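Local coordinates for penaeus monodon metallodensovirus major capsid protein (Penaeus monodon metallodensovirus, PDB 6WH7) that forms the icosahedral shell of a shrimp densovirus, sixty copies of the subunit assembling into a particle that probably encloses the viral genome, at residues A[262-274]-A[344-356]. Numbering follows the deposited sequence.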
ATOM      1  N   GLY A 262     -70.189   3.672 -63.612  1.00 14.19           N
ATOM      2  CA  GLY A 262     -70.195   2.954 -62.357  1.00 14.19           C
ATOM      3  C   GLY A 262     -69.243   1.775 -62.368  1.00 14.19           C
ATOM      4  O   GLY A 262     -69.007   1.141 -63.392  1.00 14.19           O
ATOM      5  N   VAL A 263     -68.702   1.476 -61.195  1.00 14.51           N
ATOM      6  CA  VAL A 263     -67.625   0.509 -61.030  1.00 14.51           C
ATOM      7  C   VAL A 263     -67.776  -0.150 -59.663  1.00 14.51           C
ATOM      8  O   VAL A 263     -68.240   0.482 -58.712  1.00 14.51           O
ATOM      9  CB  VAL A 263     -66.252   1.206 -61.189  1.00 14.94           C
ATOM     10  CG1 VAL A 263     -65.131   0.328 -60.736  1.00 14.94           C
ATOM     11  CG2 VAL A 263     -66.009   1.573 -62.628  1.00 14.94           C
ATOM     12  N   ASN A 264     -67.424  -1.433 -59.577  1.00 14.46           N
ATOM     13  CA  ASN A 264     -67.077  -2.167 -58.354  1.00 14.46           C
ATOM     14  C   ASN A 264     -68.192  -2.787 -57.518  1.00 14.46           C
ATOM     15  O   ASN A 264     -67.870  -3.256 -56.432  1.00 14.46           O
ATOM     16  CB  ASN A 264     -66.218  -1.342 -57.383  1.00 15.65           C
ATOM     17  CG  ASN A 264     -64.775  -1.331 -57.764  1.00 15.65           C
ATOM     18  OD1 ASN A 264     -64.321  -2.186 -58.514  1.00 15.65           O
ATOM     19  ND2 ASN A 264     -64.030  -0.384 -57.225  1.00 15.65           N
ATOM     20  N   ASN A 265     -69.462  -2.726 -57.894  1.00 13.31           N
ATOM     21  CA  ASN A 265     -70.453  -3.447 -57.095  1.00 13.31           C
ATOM     22  C   ASN A 265     -70.499  -3.030 -55.634  1.00 13.31           C
ATOM     23  O   ASN A 265     -69.982  -3.739 -54.770  1.00 13.31           O
ATOM     24  CB  ASN A 265     -70.222  -4.959 -57.140  1.00 13.36           C
ATOM     25  CG  ASN A 265     -71.309  -5.729 -56.419  1.00 13.36           C
ATOM     26  OD1 ASN A 265     -72.452  -5.300 -56.357  1.00 13.36           O
ATOM     27  ND2 ASN A 265     -70.946  -6.863 -55.851  1.00 13.36           N
ATOM     28  N   ARG A 266     -71.060  -1.872 -55.344  1.00 13.60           N
ATOM     29  CA  ARG A 266     -71.472  -1.538 -53.993  1.00 13.60           C
ATOM     30  C   ARG A 266     -72.990  -1.530 -53.989  1.00 13.60           C
ATOM     31  O   ARG A 266     -73.607  -0.780 -54.746  1.00 13.60           O
ATOM     32  CB  ARG A 266     -70.916  -0.188 -53.556  1.00 14.15           C
ATOM     33  CG  ARG A 266     -71.093   0.102 -52.096  1.00 14.15           C
ATOM     34  CD  ARG A 266     -70.669   1.508 -51.797  1.00 14.15           C
ATOM     35  NE  ARG A 266     -69.259   1.731 -52.059  1.00 14.15           N
ATOM     36  CZ  ARG A 266     -68.300   1.577 -51.160  1.00 14.15           C
ATOM     37  NH1 ARG A 266     -68.601   1.216 -49.925  1.00 14.15           N
ATOM     38  NH2 ARG A 266     -67.043   1.803 -51.493  1.00 14.15           N
ATOM     39  N   GLY A 267     -73.586  -2.366 -53.152  1.00 12.78           N
ATOM     40  CA  GLY A 267     -75.028  -2.464 -53.116  1.00 12.78           C
ATOM     41  C   GLY A 267     -75.475  -2.757 -51.706  1.00 12.78           C
ATOM     42  O   GLY A 267     -74.663  -3.001 -50.816  1.00 12.78           O
ATOM     43  N   MET A 268     -76.781  -2.717 -51.502  1.00 13.04           N
ATOM     44  CA  MET A 268     -77.354  -2.979 -50.193  1.00 13.04           C
ATOM     45  C   MET A 268     -78.219  -4.219 -50.231  1.00 13.04           C
ATOM     46  O   MET A 268     -79.046  -4.377 -51.127  1.00 13.04           O
ATOM     47  CB  MET A 268     -78.162  -1.791 -49.686  1.00 13.25           C
ATOM     48  CG  MET A 268     -77.292  -0.623 -49.373  1.00 13.25           C
ATOM     49  SD  MET A 268     -78.097   0.626 -48.392  1.00 13.25           S
ATOM     50  CE  MET A 268     -79.075   1.344 -49.618  1.00 13.25           C
ATOM     51  N   ALA A 269     -78.022  -5.084 -49.250  1.00 12.71           N
ATOM     52  CA  ALA A 269     -78.792  -6.303 -49.151  1.00 12.71           C
ATOM     53  C   ALA A 269     -80.219  -6.001 -48.721  1.00 12.71           C
ATOM     54  O   ALA A 269     -80.511  -4.964 -48.120  1.00 12.71           O
ATOM     55  CB  ALA A 269     -78.138  -7.265 -48.167  1.00 13.25           C
ATOM     56  N   GLY A 270     -81.120  -6.917 -49.061  1.00 13.08           N
ATOM     57  CA  GLY A 270     -82.507  -6.751 -48.676  1.00 13.08           C
ATOM     58  C   GLY A 270     -82.662  -6.909 -47.189  1.00 13.08           C
ATOM     59  O   GLY A 270     -82.174  -7.880 -46.604  1.00 13.08           O
ATOM     60  N   HIS A 271     -83.313  -5.947 -46.558  1.00 12.58           N
ATOM     61  CA  HIS A 271     -83.647  -6.064 -45.152  1.00 12.58           C
ATOM     62  C   HIS A 271     -85.127  -6.360 -45.013  1.00 12.58           C
ATOM     63  O   HIS A 271     -85.959  -5.781 -45.713  1.00 12.58           O
ATOM     64  CB  HIS A 271     -83.269  -4.824 -44.354  1.00 11.16           C
ATOM     65  CG  HIS A 271     -81.795  -4.639 -44.205  1.00 11.16           C
ATOM     66  ND1 HIS A 271     -81.247  -3.586 -43.512  1.00 11.16           N
ATOM     67  CD2 HIS A 271     -80.755  -5.355 -44.684  1.00 11.16           C
ATOM     68  CE1 HIS A 271     -79.932  -3.679 -43.543  1.00 11.16           C
ATOM     69  NE2 HIS A 271     -79.607  -4.739 -44.255  1.00 11.16           N
ATOM     70  N   TYR A 272     -85.436  -7.280 -44.116  1.00 13.02           N
ATOM     71  CA  TYR A 272     -86.738  -7.908 -44.042  1.00 13.02           C
ATOM     72  C   TYR A 272     -87.094  -8.112 -42.585  1.00 13.02           C
ATOM     73  O   TYR A 272     -86.241  -8.487 -41.780  1.00 13.02           O
ATOM     74  CB  TYR A 272     -86.718  -9.249 -44.764  1.00 13.88           C
ATOM     75  CG  TYR A 272     -86.429  -9.149 -46.235  1.00 13.88           C
ATOM     76  CD1 TYR A 272     -87.279  -8.477 -47.088  1.00 13.88           C
ATOM     77  CD2 TYR A 272     -85.254  -9.649 -46.750  1.00 13.88           C
ATOM     78  CE1 TYR A 272     -87.002  -8.382 -48.422  1.00 13.88           C
ATOM     79  CE2 TYR A 272     -84.966  -9.547 -48.074  1.00 13.88           C
ATOM     80  CZ  TYR A 272     -85.840  -8.913 -48.906  1.00 13.88           C
ATOM     81  OH  TYR A 272     -85.536  -8.818 -50.236  1.00 13.88           O
ATOM     82  N   LEU A 273     -88.347  -7.856 -42.251  1.00 14.51           N
ATOM     83  CA  LEU A 273     -88.873  -8.148 -40.932  1.00 14.51           C
ATOM     84  C   LEU A 273     -89.883  -9.273 -41.044  1.00 14.51           C
ATOM     85  O   LEU A 273     -90.667  -9.326 -41.992  1.00 14.51           O
ATOM     86  CB  LEU A 273     -89.508  -6.916 -40.298  1.00 13.82           C
ATOM     87  CG  LEU A 273     -88.485  -5.836 -39.984  1.00 13.82           C
ATOM     88  CD1 LEU A 273     -89.149  -4.604 -39.450  1.00 13.82           C
ATOM     89  CD2 LEU A 273     -87.471  -6.357 -39.006  1.00 13.82           C
ATOM     90  N   SER A 274     -89.854 -10.174 -40.074  1.00 15.58           N
ATOM     91  CA  SER A 274     -90.663 -11.376 -40.141  1.00 15.58           C
ATOM     92  C   SER A 274     -90.902 -11.862 -38.726  1.00 15.58           C
ATOM     93  O   SER A 274     -90.186 -11.493 -37.796  1.00 15.58           O
ATOM     94  CB  SER A 274     -89.976 -12.449 -40.986  1.00 17.15           C
ATOM     95  OG  SER A 274     -90.760 -13.617 -41.070  1.00 17.15           O
ATOM     96  N   ILE A 344     -89.507  -3.737 -55.347  1.00 16.19           N
ATOM     97  CA  ILE A 344     -88.269  -3.240 -54.772  1.00 16.19           C
ATOM     98  C   ILE A 344     -87.162  -4.212 -55.137  1.00 16.19           C
ATOM     99  O   ILE A 344     -87.259  -5.410 -54.856  1.00 16.19           O
ATOM    100  CB  ILE A 344     -88.367  -3.051 -53.253  1.00 15.66           C
ATOM    101  CG1 ILE A 344     -89.333  -1.918 -52.926  1.00 15.66           C
ATOM    102  CG2 ILE A 344     -87.017  -2.729 -52.679  1.00 15.66           C
ATOM    103  CD1 ILE A 344     -89.636  -1.784 -51.463  1.00 15.66           C
ATOM    104  N   GLN A 345     -86.129  -3.694 -55.778  1.00 15.20           N
ATOM    105  CA  GLN A 345     -84.922  -4.423 -56.115  1.00 15.20           C
ATOM    106  C   GLN A 345     -83.892  -4.186 -55.026  1.00 15.20           C
ATOM    107  O   GLN A 345     -83.834  -3.104 -54.444  1.00 15.20           O
ATOM    108  CB  GLN A 345     -84.383  -3.940 -57.452  1.00 16.63           C
ATOM    109  CG  GLN A 345     -85.323  -4.172 -58.591  1.00 16.63           C
ATOM    110  CD  GLN A 345     -84.889  -3.448 -59.831  1.00 16.63           C
ATOM    111  OE1 GLN A 345     -84.203  -2.432 -59.756  1.00 16.63           O
ATOM    112  NE2 GLN A 345     -85.284  -3.963 -60.985  1.00 16.63           N
ATOM    113  N   PHE A 346     -83.083  -5.200 -54.731  1.00 15.23           N
ATOM    114  CA  PHE A 346     -82.063  -5.035 -53.699  1.00 15.23           C
ATOM    115  C   PHE A 346     -80.647  -5.163 -54.240  1.00 15.23           C
ATOM    116  O   PHE A 346     -79.940  -4.155 -54.289  1.00 15.23           O
ATOM    117  CB  PHE A 346     -82.328  -5.968 -52.524  1.00 13.93           C
ATOM    118  CG  PHE A 346     -83.486  -5.530 -51.696  1.00 13.93           C
ATOM    119  CD1 PHE A 346     -83.364  -4.437 -50.866  1.00 13.93           C
ATOM    120  CD2 PHE A 346     -84.686  -6.195 -51.741  1.00 13.93           C
ATOM    121  CE1 PHE A 346     -84.412  -4.018 -50.105  1.00 13.93           C
ATOM    122  CE2 PHE A 346     -85.736  -5.776 -50.974  1.00 13.93           C
ATOM    123  CZ  PHE A 346     -85.595  -4.689 -50.155  1.00 13.93           C
ATOM    124  N   GLY A 347     -80.190  -6.339 -54.633  1.00 14.23           N
ATOM    125  CA  GLY A 347     -78.870  -6.394 -55.203  1.00 14.23           C
ATOM    126  C   GLY A 347     -77.767  -6.070 -54.216  1.00 14.23           C
ATOM    127  O   GLY A 347     -77.127  -5.024 -54.305  1.00 14.23           O
ATOM    128  N   PRO A 348     -77.576  -6.913 -53.209  1.00 13.80           N
ATOM    129  CA  PRO A 348     -76.499  -6.677 -52.245  1.00 13.80           C
ATOM    130  C   PRO A 348     -75.140  -6.615 -52.915  1.00 13.80           C
ATOM    131  O   PRO A 348     -74.959  -6.984 -54.075  1.00 13.80           O
ATOM    132  CB  PRO A 348     -76.588  -7.893 -51.324  1.00 14.28           C
ATOM    133  CG  PRO A 348     -77.178  -8.931 -52.161  1.00 14.28           C
ATOM    134  CD  PRO A 348     -78.181  -8.236 -53.013  1.00 14.28           C
ATOM    135  N   THR A 349     -74.170  -6.110 -52.170  1.00 13.81           N
ATOM    136  CA  THR A 349     -72.788  -6.311 -52.566  1.00 13.81           C
ATOM    137  C   THR A 349     -72.485  -7.792 -52.414  1.00 13.81           C
ATOM    138  O   THR A 349     -72.552  -8.335 -51.308  1.00 13.81           O
ATOM    139  CB  THR A 349     -71.859  -5.468 -51.697  1.00 13.49           C
ATOM    140  OG1 THR A 349     -72.161  -4.082 -51.875  1.00 13.49           O
ATOM    141  CG2 THR A 349     -70.443  -5.693 -52.068  1.00 13.49           C
ATOM    142  N   CYS A 350     -72.140  -8.438 -53.504  1.00 14.10           N
ATOM    143  CA  CYS A 350     -72.146  -9.889 -53.502  1.00 14.10           C
ATOM    144  C   CYS A 350     -70.879 -10.411 -52.846  1.00 14.10           C
ATOM    145  O   CYS A 350     -69.778 -10.040 -53.258  1.00 14.10           O
ATOM    146  CB  CYS A 350     -72.265 -10.427 -54.916  1.00 15.18           C
ATOM    147  SG  CYS A 350     -72.331 -12.214 -55.028  1.00 15.18           S
ATOM    148  N   PRO A 351     -70.990 -11.258 -51.821  1.00 14.50           N
ATOM    149  CA  PRO A 351     -69.782 -11.797 -51.197  1.00 14.50           C
ATOM    150  C   PRO A 351     -68.988 -12.705 -52.107  1.00 14.50           C
ATOM    151  O   PRO A 351     -67.780 -12.845 -51.901  1.00 14.50           O
ATOM    152  CB  PRO A 351     -70.328 -12.550 -49.982  1.00 14.71           C
ATOM    153  CG  PRO A 351     -71.708 -12.889 -50.354  1.00 14.71           C
ATOM    154  CD  PRO A 351     -72.210 -11.752 -51.167  1.00 14.71           C
ATOM    155  N   ARG A 352     -69.610 -13.309 -53.111  1.00 14.10           N
ATOM    156  CA  ARG A 352     -68.903 -14.182 -54.033  1.00 14.10           C
ATOM    157  C   ARG A 352     -68.351 -13.452 -55.244  1.00 14.10           C
ATOM    158  O   ARG A 352     -67.649 -14.066 -56.049  1.00 14.10           O
ATOM    159  CB  ARG A 352     -69.811 -15.327 -54.472  1.00 14.92           C
ATOM    160  CG  ARG A 352     -70.016 -16.338 -53.377  1.00 14.92           C
ATOM    161  CD  ARG A 352     -70.977 -17.417 -53.765  1.00 14.92           C
ATOM    162  NE  ARG A 352     -72.315 -16.900 -53.985  1.00 14.92           N
ATOM    163  CZ  ARG A 352     -73.358 -17.660 -54.275  1.00 14.92           C
ATOM    164  NH1 ARG A 352     -73.213 -18.968 -54.363  1.00 14.92           N
ATOM    165  NH2 ARG A 352     -74.544 -17.114 -54.462  1.00 14.92           N
ATOM    166  N   VAL A 353     -68.644 -12.164 -55.392  1.00 13.95           N
ATOM    167  CA  VAL A 353     -67.883 -11.330 -56.307  1.00 13.95           C
ATOM    168  C   VAL A 353     -66.457 -11.211 -55.796  1.00 13.95           C
ATOM    169  O   VAL A 353     -66.212 -11.206 -54.585  1.00 13.95           O
ATOM    170  CB  VAL A 353     -68.557  -9.958 -56.463  1.00 13.16           C
ATOM    171  CG1 VAL A 353     -67.630  -8.968 -57.106  1.00 13.16           C
ATOM    172  CG2 VAL A 353     -69.774 -10.099 -57.324  1.00 13.16           C
ATOM    173  N   ASP A 354     -65.504 -11.159 -56.721  1.00 14.06           N
ATOM    174  CA  ASP A 354     -64.104 -11.002 -56.363  1.00 14.06           C
ATOM    175  C   ASP A 354     -63.918  -9.795 -55.458  1.00 14.06           C
ATOM    176  O   ASP A 354     -64.473  -8.724 -55.705  1.00 14.06           O
ATOM    177  CB  ASP A 354     -63.268 -10.847 -57.630  1.00 15.62           C
ATOM    178  CG  ASP A 354     -61.788 -10.859 -57.360  1.00 15.62           C
ATOM    179  OD1 ASP A 354     -61.382 -11.085 -56.205  1.00 15.62           O
ATOM    180  OD2 ASP A 354     -61.020 -10.637 -58.310  1.00 15.62           O
ATOM    181  N   ALA A 355     -63.133  -9.977 -54.398  1.00 14.26           N
ATOM    182  CA  ALA A 355     -62.893  -8.887 -53.463  1.00 14.26           C
ATOM    183  C   ALA A 355     -62.235  -7.699 -54.145  1.00 14.26           C
ATOM    184  O   ALA A 355     -62.395  -6.562 -53.696  1.00 14.26           O
ATOM    185  CB  ALA A 355     -62.032  -9.369 -52.303  1.00 13.37           C
ATOM    186  N   ARG A 356     -61.490  -7.943 -55.221  1.00 14.67           N
ATOM    187  CA  ARG A 356     -60.879  -6.859 -55.971  1.00 14.67           C
ATOM    188  C   ARG A 356     -61.903  -6.071 -56.764  1.00 14.67           C
ATOM    189  O   ARG A 356     -61.643  -4.921 -57.123  1.00 14.67           O
ATOM    190  CB  ARG A 356     -59.815  -7.415 -56.907  1.00 15.34           C
ATOM    191  CG  ARG A 356     -58.659  -8.068 -56.196  1.00 15.34           C
ATOM    192  CD  ARG A 356     -57.528  -8.331 -57.152  1.00 15.34           C
ATOM    193  NE  ARG A 356     -57.926  -9.225 -58.230  1.00 15.34           N
ATOM    194  CZ  ARG A 356     -57.852 -10.544 -58.171  1.00 15.34           C
ATOM    195  NH1 ARG A 356     -57.387 -11.128 -57.083  1.00 15.34           N
ATOM    196  NH2 ARG A 356     -58.239 -11.279 -59.197  1.00 15.34           N
TER
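The ring of Phe346 lies flat against the backbone of Gly270, where strand 270-274 begins. Gly270 CA sits over one face, 3.5 Å from the centroid of the Phe346 ring and 19° off the normal, a CH-pi contact; Ile344 CG2, two residues earlier in its own segment, lies over the opposite face, so the phenyl group is sandwiched between Gly270 of the facing segment and Ile344 of its own. With CG beside the backbone N and anti to the carbonyl carbon (chi1 -73°), the Phe346 ring reaches across to meet Tyr272, which arrives from the opposite direction. The two ring planes are steeply inclined, at 76°, in an oblique pairing with centroids 5.4 Å apart, and the phenol oxygen comes close to the CD2-CE2 side of the phenyl ring. Val82 and Val170 also pack on Phe346, while Phe205 stacks on Tyr272. Beyond the aromatic pair, Pro348 CB rests 3.6 Å from Ala269 CB, and the two backbones stay close as far as Gly267, whose CA makes a CA-H...O contact with Gly347 O. Here Thr349 uses its two branches differently. Thr349 OG1 accepts a nearly straight hydrogen bond from Gly267 N (2.6 Å), whereas Thr349 CG2, anti to the backbone N, turns to Asn265 O at 3.4 Å. A weak return bond runs from Thr349 N to Gly267 O. Farther on, the side chain of Asn265 extends toward the Cys350-Val353 type I turn, its amide end lying beside Val353 CG2; Ile258 of a second subunit packs on Asn265 as well, placing this end at an intersubunit interface. The contact thus ties the loop entering strand 270-274, in the sheet containing strands 79-83 and 157-162, to the segment leaving strand 340-345, within the jelly-roll-based subunit characteristic of parvoviral capsids.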